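Local coordinates for protein 16S rRNA (guanine(1405)-N(7))-methyltransferase (Klebsiella pneumoniae, PDB 6PI9) that probably methylates the N7 position of guanine 1405 in 16S rRNA, using S-adenosyl-L-methionine as methyl donor, and so confers resistance to various aminoglycosides, at residues D245-T248 against L253-L256; L185-E190 against K227-W232; V27-M32 against D167-I172; Q7-A12 against D43-A48. One frame throughout, in Å; residues are numbered along the deposited sequence.

Three of the four contacts lie in or against the Rossmann-like methyltransferase fold, and the fourth joins two N-terminal helices. Along the chain, interactions 3 and 4 alternate, then 2 and 1 follow in series. Interaction 1 is the hairpin of strands 241-248 and 252-259 at one sheet edge; its centre is about 13 Å from that of interaction 2, whose Ala-230 touches Tyr-255 and Arg-246. Interaction 2 meets interaction 3 where Leu-189 packs on Leu-168 and Leu-169, beside the product's adenine. Interactions 3 and 4, centres about 16 Å apart, are joined by Phe-31, which packs on Ala-9 and Ala-44, so helices 4-14, 24-34 and 41-57 form one cluster reaching the pocket through interaction 3.

Interaction 1 of 4, residues D245-T248 against L253-L256; sequences DRFT and LVYL
Arg-246 sits opposite Tyr-255, as a non-hydrogen-bonded pair, and reaches diagonally to Leu-253 in the C-terminal beta hairpin, where edge strand 241-248 runs antiparallel to strand 252-259. From CB, near Tyr-255 CE1, the chain runs extended: CG stands above one face of the Tyr-255 ring, offset toward the rim, and lies 3.6 Å from Leu-253 CD1. CD lies near both that methyl and the phenol oxygen, and NE comes to 3.2 Å from Leu-253 CD1. At the tip, the guanidinium plane is 56° from the ring plane, and NH2 leaves the hairpin for a salt bridge with Glu-226 of helix 225-236.

Hydrogen-bonded pairs flank this residue, with Phe-247 N to Val-254 O at 3.0 Å on one side and Leu-256 N to Asp-245 O at 2.8 Å on the other. On the other sheet face, chi1 of 50° tips the Phe-247 ring over the neighbouring strand: CE2 is 3.6 Å from Val-254 CB, while Leu-256 CD1 meets the ring edge 4.0 Å from CE1.

Interaction 2 of 4, residues L185-E190 against K227-W232; sequences LLPVLE and KHYADW
Trp-232 reaches from helix 225-236 toward helix 186-192, two helices packed on the same side of the Rossmann-like sheet. Their short axes run 69° apart and come no closer than 12.4 Å, so the aromatic side chains of helix 225-236 bridge the gap. The indole projects with CG anti to the backbone N (chi1 172°), which sends its six-membered ring toward helix 186-192. Leu-186 CB meets that ring at its edge, near the plane, 3.9 Å from CZ3. Farther along the rim, Glu-190 crosses obliquely, its CG 3.7 Å from Trp-232 CZ2 and its carboxylate turned 61° from the indole plane; the bend at chi2 brings OE2 to the edge of the indole, in its plane.

One turn before Trp-232, Tyr-229 crosses Pro-187 at about a right angle, with the proline CG 3.5 Å from Tyr-229 CE1. The phenol OH is hydrogen-bonded to Arg-216, and Val-223 of the second subunit packs on Pro-187, Tyr-229 and Trp-232, so this junction also borders the dimer interface.

The acid is held firmly from its own side, OE1 by the backbone N of Gly-195 and OE2 by that of Ala-197. A water lying in the indole plane completes the link between the helices: it accepts from Trp-232 NE1 at 2.9 Å and donates to Glu-190 OE1 at 2.7 Å.

Interaction 3 of 4, residues V27-M32 against D167-I172; sequences VRRVFM and DLLSEI. With SAH (S-adenosyl-L-homocysteine), chain B.
The adenine end of the S-adenosyl-L-homocysteine pocket is where helix 24-34 meets the loop 167-172, through Arg-29 and Asp-167. The guanidinium grips one carboxylate oxygen side-on: Asp-167 OD2 lies 2.8 Å from Arg-29 NH2 and 3.1 Å from Arg-29 NE, at the guanidinium edge and close to its plane. Asp-167 OD2 receives NH2 on its syn lone pair, whereas NE approaches 34° out of the carboxylate plane, consistent with the two flat groups standing 70° apart. The bend at chi3 (52°) of Arg-29 turns this edge to the acid. Thr-26 OG1 bonds the same oxygen, and Glu-33 takes NH1.

In this Rossmann-like methyltransferase the loop follows strand 162-165, and its acid reads the adenine amino group: SAH N6 donates to Asp-167 OD1 at 3.0 Å. That oxygen also accepts from the backbone N of Leu-169 at 2.9 Å, closing an Asx turn. Arg-29, on the other oxygen, thus positions a carboxylate that binds the adenine. The backbone N of Leu-168 meets SAH N1 at 2.9 Å in a nearly straight bond. Leu-169 CB sits over the centre of one guanidinium face, 3.9 Å from Arg-29 CZ.

Interaction 4 of 4, residues Q7-A12 against D43-A48; sequences QAALDA and DAEKAA
Glu-45 passes its side chain across helix 4-14, against Ala-9 and Ala-12, which are one turn apart on the same helical face. CG stands anti to the backbone N (chi1 177°) and the chain stays extended beyond it, which sets the carboxylate beside both residues. Near its base, Glu-45 CB is 4.1 Å from Ala-9 CB; next, CG passes 3.8 Å from the carbonyl oxygen of Ala-9. At the end of the chain the two oxygens divide: OE1 lies 3.8 Å from Ala-9 CB, and OE2 comes to 3.3 Å from Ala-12 CB.

The closest CA atoms, those of Ala-9 and Glu-45, are 5.8 Å apart, a short spacing that the small alanine side chains permit between helices 4-14 and 41-57. Phe-31 of helix 24-34 packs against both Ala-9 and Ala-44, making this a three-helix junction in the N-terminal part of the chain, away from the S-adenosyl-L-homocysteine pocket.

No hydrogen bond joins the two segments. The carboxylate meets alanine methyl groups here, and its charge is answered within its own helix by a salt bridge from OE2 to Arg-49; the contact with helix 4-14 therefore rests on van der Waals fit rather than on polar pairing.

Interaction 1 of 4, residues D245-T248 against L253-L256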
loop_
_atom_site.group_PDB
_atom_site.type_symbol
_atom_site.label_atom_id
_atom_site.label_comp_id
_atom_site.label_asym_id
_atom_site.label_seq_id
_atom_site.Cartn_x
_atom_site.Cartn_y
_atom_site.Cartn_z
ATOM N N ASP A 245 -18.870 -16.376 -12.747
ATOM C CA ASP A 245 -19.563 -15.204 -12.234
ATOM C C ASP A 245 -18.555 -14.130 -11.841
ATOM O O ASP A 245 -17.411 -14.442 -11.498
ATOM C CB ASP A 245 -20.414 -15.542 -11.020
ATOM C CG ASP A 245 -21.556 -14.556 -10.819
ATOM O OD1 ASP A 245 -22.372 -14.809 -9.919
ATOM O OD2 ASP A 245 -21.674 -13.568 -11.588
ATOM N N ARG A 246 -19.023 -12.868 -11.824
ATOM C CA ARG A 246 -18.244 -11.714 -11.401
ATOM C C ARG A 246 -19.137 -10.738 -10.625
ATOM O O ARG A 246 -20.276 -10.471 -11.041
ATOM C CB ARG A 246 -17.644 -10.997 -12.613
ATOM C CG ARG A 246 -17.193 -9.588 -12.252
ATOM C CD ARG A 246 -16.879 -8.712 -13.465
ATOM N NE ARG A 246 -16.811 -7.291 -13.071
ATOM C CZ ARG A 246 -16.260 -6.320 -13.810
ATOM N NH1 ARG A 246 -15.723 -6.597 -15.011
ATOM N NH2 ARG A 246 -16.255 -5.061 -13.357
ATOM N N PHE A 247 -18.628 -10.182 -9.518
ATOM C CA PHE A 247 -19.370 -9.146 -8.784
ATOM C C PHE A 247 -18.410 -8.428 -7.841
ATOM O O PHE A 247 -17.320 -8.929 -7.556
ATOM C CB PHE A 247 -20.530 -9.758 -7.985
ATOM C CG PHE A 247 -20.096 -10.920 -7.141
ATOM C CD1 PHE A 247 -20.224 -12.230 -7.608
ATOM C CD2 PHE A 247 -19.475 -10.718 -5.910
ATOM C CE1 PHE A 247 -19.776 -13.306 -6.827
ATOM C CE2 PHE A 247 -19.018 -11.787 -5.142
ATOM C CZ PHE A 247 -19.178 -13.072 -5.603
ATOM N N THR A 248 -18.816 -7.247 -7.357
ATOM C CA THR A 248 -17.956 -6.457 -6.472
ATOM C C THR A 248 -18.567 -6.274 -5.079
ATOM O O THR A 248 -19.692 -5.792 -4.959
ATOM C CB THR A 248 -17.667 -5.094 -7.104
ATOM O OG1 THR A 248 -16.957 -5.306 -8.333
ATOM C CG2 THR A 248 -16.809 -4.217 -6.193
ATOM N N LEU A 253 -13.202 -6.724 -6.285
ATOM C CA LEU A 253 -13.781 -7.345 -7.480
ATOM C C LEU A 253 -13.541 -8.848 -7.415
ATOM O O LEU A 253 -12.381 -9.278 -7.364
ATOM C CB LEU A 253 -13.120 -6.779 -8.736
ATOM C CG LEU A 253 -13.379 -7.499 -10.091
ATOM C CD1 LEU A 253 -14.851 -7.449 -10.503
ATOM C CD2 LEU A 253 -12.445 -6.841 -11.126
ATOM N N VAL A 254 -14.621 -9.638 -7.453
ATOM C CA VAL A 254 -14.557 -11.081 -7.181
ATOM C C VAL A 254 -14.976 -11.834 -8.444
ATOM O O VAL A 254 -15.999 -11.526 -9.025
ATOM C CB VAL A 254 -15.492 -11.490 -6.019
ATOM C CG1 VAL A 254 -15.354 -13.042 -5.735
ATOM C CG2 VAL A 254 -15.220 -10.660 -4.756
ATOM N N TYR A 255 -14.180 -12.824 -8.838
ATOM C CA TYR A 255 -14.461 -13.736 -9.946
ATOM C C TYR A 255 -14.596 -15.157 -9.414
ATOM O O TYR A 255 -13.722 -15.630 -8.684
ATOM C CB TYR A 255 -13.297 -13.780 -10.940
ATOM C CG TYR A 255 -13.214 -12.561 -11.827
ATOM C CD1 TYR A 255 -13.891 -12.505 -13.029
ATOM C CD2 TYR A 255 -12.434 -11.469 -11.455
ATOM C CE1 TYR A 255 -13.790 -11.360 -13.851
ATOM C CE2 TYR A 255 -12.351 -10.342 -12.267
ATOM C CZ TYR A 255 -13.009 -10.299 -13.429
ATOM O OH TYR A 255 -12.896 -9.167 -14.232
ATOM N N LEU A 256 -15.660 -15.851 -9.816
ATOM C CA LEU A 256 -15.796 -17.280 -9.542
ATOM C C LEU A 256 -15.435 -18.012 -10.830
ATOM O O LEU A 256 -16.068 -17.790 -11.869
ATOM C CB LEU A 256 -17.238 -17.597 -9.114
ATOM C CG LEU A 256 -17.807 -16.761 -7.952
ATOM C CD1 LEU A 256 -19.249 -17.222 -7.566
ATOM C CD2 LEU A 256 -16.868 -16.799 -6.740
#

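Interaction 2 of 4, residues L185-E190 against K227-W232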
loop_
_atom_site.group_PDB
_atom_site.type_symbol
_atom_site.label_atom_id
_atom_site.label_comp_id
_atom_site.label_asym_id
_atom_site.label_seq_id
_atom_site.Cartn_x
_atom_site.Cartn_y
_atom_site.Cartn_z
ATOM N N LEU A 185 -4.234 -11.023 -4.935
ATOM C CA LEU A 185 -2.942 -11.673 -5.093
ATOM C C LEU A 185 -2.357 -11.522 -6.487
ATOM O O LEU A 185 -1.167 -11.272 -6.622
ATOM C CB LEU A 185 -3.105 -13.176 -4.791
ATOM C CG LEU A 185 -1.918 -14.030 -5.263
ATOM C CD1 LEU A 185 -0.650 -13.640 -4.496
ATOM C CD2 LEU A 185 -2.254 -15.499 -4.984
ATOM N N LEU A 186 -3.155 -11.692 -7.546
ATOM C CA LEU A 186 -2.527 -11.781 -8.866
ATOM C C LEU A 186 -1.761 -10.513 -9.254
ATOM O O LEU A 186 -0.702 -10.656 -9.895
ATOM C CB LEU A 186 -3.592 -12.125 -9.936
ATOM C CG LEU A 186 -4.175 -13.546 -9.805
ATOM C CD1 LEU A 186 -5.037 -13.919 -11.065
ATOM C CD2 LEU A 186 -3.088 -14.604 -9.569
ATOM N N PRO A 187 -2.208 -9.280 -8.944
ATOM C CA PRO A 187 -1.371 -8.130 -9.353
ATOM C C PRO A 187 -0.022 -8.124 -8.709
ATOM O O PRO A 187 0.955 -7.794 -9.385
ATOM C CB PRO A 187 -2.178 -6.879 -8.933
ATOM C CG PRO A 187 -3.623 -7.366 -8.969
ATOM C CD PRO A 187 -3.552 -8.829 -8.522
ATOM N N VAL A 188 0.078 -8.497 -7.435
ATOM C CA VAL A 188 1.394 -8.398 -6.820
ATOM C C VAL A 188 2.251 -9.562 -7.265
ATOM O O VAL A 188 3.467 -9.444 -7.349
ATOM C CB VAL A 188 1.289 -8.321 -5.290
ATOM C CG1 VAL A 188 0.933 -9.654 -4.726
ATOM C CG2 VAL A 188 2.651 -7.865 -4.665
ATOM N N LEU A 189 1.641 -10.710 -7.576
ATOM C CA LEU A 189 2.450 -11.801 -8.108
ATOM C C LEU A 189 2.997 -11.451 -9.491
ATOM O O LEU A 189 4.163 -11.701 -9.785
ATOM C CB LEU A 189 1.558 -13.051 -8.132
ATOM C CG LEU A 189 2.122 -14.422 -8.352
ATOM C CD1 LEU A 189 2.853 -14.817 -7.055
ATOM C CD2 LEU A 189 0.905 -15.326 -8.591
ATOM N N GLU A 190 2.167 -10.859 -10.344
ATOM C CA GLU A 190 2.582 -10.516 -11.705
ATOM C C GLU A 190 3.601 -9.385 -11.693
ATOM O O GLU A 190 4.459 -9.300 -12.599
ATOM C CB GLU A 190 1.323 -10.142 -12.548
ATOM C CG GLU A 190 1.601 -9.993 -14.086
ATOM C CD GLU A 190 1.727 -11.337 -14.839
ATOM O OE1 GLU A 190 2.111 -11.336 -16.074
ATOM O OE2 GLU A 190 1.466 -12.391 -14.202
ATOM N N LYS A 227 -11.804 -1.674 -13.897
ATOM C CA LYS A 227 -11.838 -2.073 -15.301
ATOM C C LYS A 227 -10.478 -2.512 -15.786
ATOM O O LYS A 227 -10.363 -3.412 -16.636
ATOM C CB LYS A 227 -12.362 -0.919 -16.177
ATOM C CG LYS A 227 -12.524 -1.362 -17.652
ATOM C CD LYS A 227 -12.622 -0.185 -18.620
ATOM C CE LYS A 227 -12.192 -0.635 -20.058
ATOM N NZ LYS A 227 -12.922 -1.913 -20.434
ATOM N N HIS A 228 -9.409 -1.883 -15.301
ATOM C CA HIS A 228 -8.099 -2.294 -15.788
ATOM C C HIS A 228 -7.769 -3.731 -15.368
ATOM O O HIS A 228 -7.252 -4.527 -16.170
ATOM C CB HIS A 228 -7.027 -1.344 -15.246
ATOM C CG HIS A 228 -5.696 -1.631 -15.821
ATOM N ND1 HIS A 228 -5.408 -1.376 -17.144
ATOM C CD2 HIS A 228 -4.581 -2.174 -15.281
ATOM C CE1 HIS A 228 -4.163 -1.743 -17.392
ATOM N NE2 HIS A 228 -3.646 -2.234 -16.285
ATOM N N TYR A 229 -8.028 -4.069 -14.097
ATOM C CA TYR A 229 -7.828 -5.451 -13.628
ATOM C C TYR A 229 -8.717 -6.442 -14.380
ATOM O O TYR A 229 -8.307 -7.588 -14.666
ATOM C CB TYR A 229 -8.163 -5.517 -12.141
ATOM C CG TYR A 229 -7.088 -4.922 -11.288
ATOM C CD1 TYR A 229 -5.750 -5.142 -11.601
ATOM C CD2 TYR A 229 -7.411 -4.198 -10.125
ATOM C CE1 TYR A 229 -4.753 -4.611 -10.781
ATOM C CE2 TYR A 229 -6.430 -3.673 -9.292
ATOM C CZ TYR A 229 -5.105 -3.875 -9.645
ATOM O OH TYR A 229 -4.100 -3.374 -8.803
ATOM N N ALA A 230 -9.977 -6.070 -14.589
ATOM C CA ALA A 230 -10.898 -6.952 -15.319
ATOM C C ALA A 230 -10.384 -7.247 -16.726
ATOM O O ALA A 230 -10.367 -8.407 -17.179
ATOM C CB ALA A 230 -12.292 -6.297 -15.373
ATOM N N ASP A 231 -9.968 -6.206 -17.448
ATOM C CA ASP A 231 -9.456 -6.419 -18.797
ATOM C C ASP A 231 -8.227 -7.304 -18.764
ATOM O O ASP A 231 -8.046 -8.185 -19.629
ATOM C CB ASP A 231 -9.075 -5.102 -19.471
ATOM C CG ASP A 231 -10.254 -4.215 -19.832
ATOM O OD1 ASP A 231 -11.420 -4.657 -19.958
ATOM O OD2 ASP A 231 -9.965 -3.012 -19.993
ATOM N N TRP A 232 -7.337 -7.057 -17.798
ATOM C CA TRP A 232 -6.110 -7.826 -17.732
ATOM C C TRP A 232 -6.420 -9.270 -17.413
ATOM O O TRP A 232 -5.910 -10.204 -18.068
ATOM C CB TRP A 232 -5.189 -7.234 -16.649
ATOM C CG TRP A 232 -3.977 -8.078 -16.377
ATOM C CD1 TRP A 232 -2.780 -8.067 -17.092
ATOM C CD2 TRP A 232 -3.821 -9.052 -15.345
ATOM N NE1 TRP A 232 -1.927 -8.991 -16.555
ATOM C CE2 TRP A 232 -2.517 -9.587 -15.469
ATOM C CE3 TRP A 232 -4.642 -9.496 -14.293
ATOM C CZ2 TRP A 232 -2.044 -10.560 -14.639
ATOM C CZ3 TRP A 232 -4.140 -10.466 -13.416
ATOM C CH2 TRP A 232 -2.857 -10.990 -13.606
HETATM O O HOH W 1 0.828 -9.420 -17.421
#

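Interaction 3 of 4, residues V27-M32 against D167-I172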
loop_
_atom_site.group_PDB
_atom_site.type_symbol
_atom_site.label_atom_id
_atom_site.label_comp_id
_atom_site.label_asym_id
_atom_site.label_seq_id
_atom_site.Cartn_x
_atom_site.Cartn_y
_atom_site.Cartn_z
ATOM N N VAL A 27 13.432 -13.271 1.104
ATOM C CA VAL A 27 14.292 -12.093 1.254
ATOM C C VAL A 27 15.506 -12.240 0.346
ATOM O O VAL A 27 15.860 -11.339 -0.409
ATOM C CB VAL A 27 14.746 -11.942 2.730
ATOM C CG1 VAL A 27 15.725 -10.721 2.865
ATOM C CG2 VAL A 27 13.519 -11.759 3.644
ATOM N N ARG A 28 16.192 -13.374 0.447
ATOM C CA ARG A 28 17.389 -13.603 -0.355
ATOM C C ARG A 28 17.087 -13.555 -1.868
ATOM O O ARG A 28 17.831 -12.939 -2.647
ATOM C CB ARG A 28 17.976 -14.952 0.085
ATOM C CG ARG A 28 19.337 -15.231 -0.379
ATOM C CD ARG A 28 19.845 -16.589 0.261
ATOM N NE ARG A 28 20.131 -16.525 1.701
ATOM C CZ ARG A 28 19.371 -17.095 2.639
ATOM N NH1 ARG A 28 18.255 -17.774 2.302
ATOM N NH2 ARG A 28 19.735 -17.007 3.921
ATOM N N ARG A 29 16.006 -14.216 -2.306
ATOM C CA ARG A 29 15.645 -14.188 -3.731
ATOM C C ARG A 29 15.429 -12.758 -4.229
ATOM O O ARG A 29 15.961 -12.356 -5.285
ATOM C CB ARG A 29 14.371 -15.033 -3.977
ATOM C CG ARG A 29 13.907 -15.002 -5.423
ATOM C CD ARG A 29 12.551 -15.730 -5.681
ATOM N NE ARG A 29 11.451 -15.315 -4.799
ATOM C CZ ARG A 29 10.739 -14.188 -4.937
ATOM N NH1 ARG A 29 10.991 -13.356 -5.952
ATOM N NH2 ARG A 29 9.745 -13.916 -4.085
ATOM N N VAL A 30 14.668 -11.961 -3.473
ATOM C CA VAL A 30 14.411 -10.574 -3.896
ATOM C C VAL A 30 15.714 -9.805 -3.969
ATOM O O VAL A 30 15.993 -9.052 -4.926
ATOM C CB VAL A 30 13.411 -9.928 -2.915
ATOM C CG1 VAL A 30 13.354 -8.399 -3.031
ATOM C CG2 VAL A 30 12.016 -10.516 -3.167
ATOM N N PHE A 31 16.556 -9.976 -2.955
ATOM C CA PHE A 31 17.795 -9.204 -2.982
ATOM C C PHE A 31 18.681 -9.628 -4.156
ATOM O O PHE A 31 19.322 -8.781 -4.806
ATOM C CB PHE A 31 18.497 -9.362 -1.628
ATOM C CG PHE A 31 19.846 -8.657 -1.547
ATOM C CD1 PHE A 31 19.933 -7.282 -1.290
ATOM C CD2 PHE A 31 21.001 -9.364 -1.784
ATOM C CE1 PHE A 31 21.164 -6.651 -1.228
ATOM C CE2 PHE A 31 22.237 -8.739 -1.744
ATOM C CZ PHE A 31 22.321 -7.397 -1.445
ATOM N N MET A 32 18.798 -10.932 -4.407
ATOM C CA MET A 32 19.675 -11.365 -5.500
ATOM C C MET A 32 19.136 -10.960 -6.882
ATOM O O MET A 32 19.924 -10.759 -7.824
ATOM C CB MET A 32 19.872 -12.889 -5.444
ATOM C CG MET A 32 20.624 -13.362 -4.222
ATOM S SD MET A 32 22.204 -12.558 -3.917
ATOM C CE MET A 32 23.168 -13.144 -5.320
ATOM N N ASP A 167 6.393 -19.677 -0.991
ATOM C CA ASP A 167 6.698 -18.557 -1.901
ATOM C C ASP A 167 6.178 -18.964 -3.277
ATOM O O ASP A 167 6.765 -19.831 -3.932
ATOM C CB ASP A 167 8.202 -18.203 -1.927
ATOM C CG ASP A 167 8.484 -16.927 -2.761
ATOM O OD1 ASP A 167 7.686 -16.610 -3.678
ATOM O OD2 ASP A 167 9.539 -16.290 -2.559
ATOM N N LEU A 168 5.108 -18.305 -3.714
ATOM C CA LEU A 168 4.412 -18.598 -4.966
ATOM C C LEU A 168 5.205 -18.228 -6.227
ATOM O O LEU A 168 4.740 -18.506 -7.349
ATOM C CB LEU A 168 3.074 -17.897 -4.955
ATOM C CG LEU A 168 2.101 -18.501 -3.912
ATOM C CD1 LEU A 168 0.930 -17.558 -3.817
ATOM C CD2 LEU A 168 1.570 -19.895 -4.312
ATOM N N LEU A 169 6.387 -17.622 -6.104
ATOM C CA LEU A 169 7.251 -17.455 -7.253
ATOM C C LEU A 169 8.139 -18.662 -7.462
ATOM O O LEU A 169 8.683 -18.873 -8.565
ATOM C CB LEU A 169 8.145 -16.205 -7.079
ATOM C CG LEU A 169 7.623 -14.916 -7.766
ATOM C CD1 LEU A 169 7.643 -15.145 -9.196
ATOM C CD2 LEU A 169 6.218 -14.578 -7.486
ATOM N N SER A 170 8.364 -19.450 -6.426
ATOM C CA SER A 170 9.205 -20.597 -6.647
ATOM C C SER A 170 8.476 -21.907 -6.430
ATOM O O SER A 170 9.078 -22.972 -6.639
ATOM C CB SER A 170 10.479 -20.495 -5.787
ATOM O OG SER A 170 10.178 -19.971 -4.525
ATOM N N GLU A 171 7.182 -21.866 -6.096
ATOM C CA GLU A 171 6.437 -23.105 -5.888
ATOM C C GLU A 171 5.046 -22.945 -6.489
ATOM O O GLU A 171 4.404 -21.928 -6.255
ATOM C CB GLU A 171 6.338 -23.418 -4.381
ATOM C CG GLU A 171 5.526 -24.648 -4.062
ATOM C CD GLU A 171 5.207 -24.850 -2.561
ATOM O OE1 GLU A 171 5.770 -24.178 -1.657
ATOM O OE2 GLU A 171 4.390 -25.741 -2.295
ATOM N N ILE A 172 4.586 -23.930 -7.240
ATOM C CA ILE A 172 3.168 -24.011 -7.621
ATOM C C ILE A 172 2.545 -25.025 -6.700
ATOM O O ILE A 172 2.976 -26.208 -6.707
ATOM C CB ILE A 172 3.025 -24.380 -9.105
ATOM C CG1 ILE A 172 3.257 -23.113 -9.944
ATOM C CG2 ILE A 172 1.640 -24.949 -9.390
ATOM C CD1 ILE A 172 3.043 -23.324 -11.421
HETATM N N SAH B . -5.358 -13.158 0.304
HETATM C CA SAH B . -5.310 -12.395 1.570
HETATM C CB SAH B . -4.088 -11.495 1.610
HETATM C CG SAH B . -3.876 -10.528 0.409
HETATM S SD SAH B . -2.517 -9.320 0.766
HETATM C C SAH B . -6.584 -11.546 1.748
HETATM O O SAH B . -7.200 -11.228 0.709
HETATM O OXT SAH B . -6.963 -11.149 2.868
HETATM C "C5'" SAH B . -1.201 -10.087 -0.273
HETATM C "C4'" SAH B . -0.488 -11.288 0.416
HETATM O "O4'" SAH B . 0.368 -11.954 -0.537
HETATM C "C3'" SAH B . 0.379 -10.995 1.675
HETATM O "O3'" SAH B . -0.068 -11.789 2.792
HETATM C "C2'" SAH B . 1.798 -11.409 1.285
HETATM O "O2'" SAH B . 2.447 -12.014 2.406
HETATM C "C1'" SAH B . 1.492 -12.459 0.207
HETATM N N9 SAH B . 2.534 -12.616 -0.790
HETATM C C8 SAH B . 3.109 -11.629 -1.548
HETATM N N7 SAH B . 3.948 -12.229 -2.446
HETATM C C5 SAH B . 3.936 -13.577 -2.198
HETATM C C6 SAH B . 4.607 -14.652 -2.735
HETATM N N6 SAH B . 5.536 -14.520 -3.659
HETATM N N1 SAH B . 4.275 -15.920 -2.288
HETATM C C2 SAH B . 3.388 -16.105 -1.281
HETATM N N3 SAH B . 2.719 -15.052 -0.717
HETATM C C4 SAH B . 3.020 -13.814 -1.202
#

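Interaction 4 of 4, residues Q7-A12 against D43-A48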
loop_
_atom_site.group_PDB
_atom_site.type_symbol
_atom_site.label_atom_id
_atom_site.label_comp_id
_atom_site.label_asym_id
_atom_site.label_seq_id
_atom_site.Cartn_x
_atom_site.Cartn_y
_atom_site.Cartn_z
ATOM N N GLN A 7 27.262 -9.361 0.768
ATOM C CA GLN A 7 26.689 -10.204 1.819
ATOM C C GLN A 7 26.357 -9.370 3.047
ATOM O O GLN A 7 25.362 -9.633 3.725
ATOM C CB GLN A 7 27.652 -11.346 2.191
ATOM C CG GLN A 7 27.070 -12.334 3.195
ATOM C CD GLN A 7 25.896 -13.155 2.674
ATOM O OE1 GLN A 7 25.994 -13.826 1.642
ATOM N NE2 GLN A 7 24.788 -13.153 3.426
ATOM N N ALA A 8 27.158 -8.340 3.324
ATOM C CA ALA A 8 26.858 -7.452 4.442
ATOM C C ALA A 8 25.528 -6.747 4.229
ATOM O O ALA A 8 24.730 -6.596 5.167
ATOM C CB ALA A 8 27.973 -6.424 4.609
ATOM N N ALA A 9 25.260 -6.324 2.991
ATOM C CA ALA A 9 23.969 -5.702 2.719
ATOM C C ALA A 9 22.830 -6.718 2.871
ATOM O O ALA A 9 21.798 -6.413 3.482
ATOM C CB ALA A 9 23.963 -5.101 1.314
ATOM N N LEU A 10 22.994 -7.916 2.312
ATOM C CA LEU A 10 21.993 -8.965 2.529
ATOM C C LEU A 10 21.819 -9.243 4.018
ATOM O O LEU A 10 20.694 -9.391 4.505
ATOM C CB LEU A 10 22.409 -10.233 1.781
ATOM C CG LEU A 10 21.491 -11.446 1.934
ATOM C CD1 LEU A 10 20.059 -11.021 1.638
ATOM C CD2 LEU A 10 21.922 -12.554 1.018
ATOM N N ASP A 11 22.925 -9.314 4.761
ATOM C CA ASP A 11 22.830 -9.545 6.210
ATOM C C ASP A 11 22.016 -8.457 6.907
ATOM O O ASP A 11 21.258 -8.742 7.843
ATOM C CB ASP A 11 24.228 -9.626 6.824
ATOM C CG ASP A 11 24.953 -10.881 6.451
ATOM O OD1 ASP A 11 24.274 -11.849 6.009
ATOM O OD2 ASP A 11 26.193 -10.931 6.627
ATOM N N ALA A 12 22.164 -7.195 6.478
ATOM C CA ALA A 12 21.358 -6.129 7.061
ATOM C C ALA A 12 19.886 -6.315 6.762
ATOM O O ALA A 12 19.041 -5.907 7.566
ATOM C CB ALA A 12 21.784 -4.742 6.538
ATOM N N ASP A 43 22.420 0.225 -2.039
ATOM C CA ASP A 43 21.254 0.609 -2.860
ATOM C C ASP A 43 20.393 -0.613 -3.216
ATOM O O ASP A 43 19.157 -0.546 -3.216
ATOM C CB ASP A 43 21.726 1.306 -4.134
ATOM C CG ASP A 43 22.097 2.726 -3.915
ATOM O OD1 ASP A 43 21.819 3.261 -2.807
ATOM O OD2 ASP A 43 22.678 3.323 -4.868
ATOM N N ALA A 44 21.022 -1.771 -3.471
ATOM C CA ALA A 44 20.234 -2.983 -3.687
ATOM C C ALA A 44 19.441 -3.350 -2.439
ATOM O O ALA A 44 18.301 -3.844 -2.534
ATOM C CB ALA A 44 21.150 -4.161 -4.058
ATOM N N GLU A 45 20.049 -3.128 -1.265
ATOM C CA GLU A 45 19.383 -3.367 0.017
ATOM C C GLU A 45 18.157 -2.462 0.163
ATOM O O GLU A 45 17.088 -2.911 0.566
ATOM C CB GLU A 45 20.405 -3.119 1.154
ATOM C CG GLU A 45 19.852 -3.259 2.592
ATOM C CD GLU A 45 20.821 -2.679 3.636
ATOM O OE1 GLU A 45 22.021 -2.497 3.326
ATOM O OE2 GLU A 45 20.386 -2.394 4.775
ATOM N N LYS A 46 18.326 -1.155 -0.056
ATOM C CA LYS A 46 17.169 -0.269 0.013
ATOM C C LYS A 46 16.097 -0.693 -0.994
ATOM O O LYS A 46 14.893 -0.708 -0.675
ATOM C CB LYS A 46 17.586 1.187 -0.258
ATOM C CG LYS A 46 18.582 1.762 0.751
ATOM C CD LYS A 46 19.198 3.158 0.334
ATOM C CE LYS A 46 20.278 3.553 1.356
ATOM N NZ LYS A 46 21.121 4.755 1.015
ATOM N N ALA A 47 16.511 -1.037 -2.222
ATOM C CA ALA A 47 15.517 -1.475 -3.221
ATOM C C ALA A 47 14.812 -2.744 -2.764
ATOM O O ALA A 47 13.609 -2.926 -3.000
ATOM C CB ALA A 47 16.180 -1.698 -4.585
ATOM N N ALA A 48 15.530 -3.634 -2.096
ATOM C CA ALA A 48 14.906 -4.883 -1.661
ATOM C C ALA A 48 13.954 -4.621 -0.515
ATOM O O ALA A 48 12.888 -5.239 -0.418
ATOM C CB ALA A 48 15.979 -5.883 -1.211
#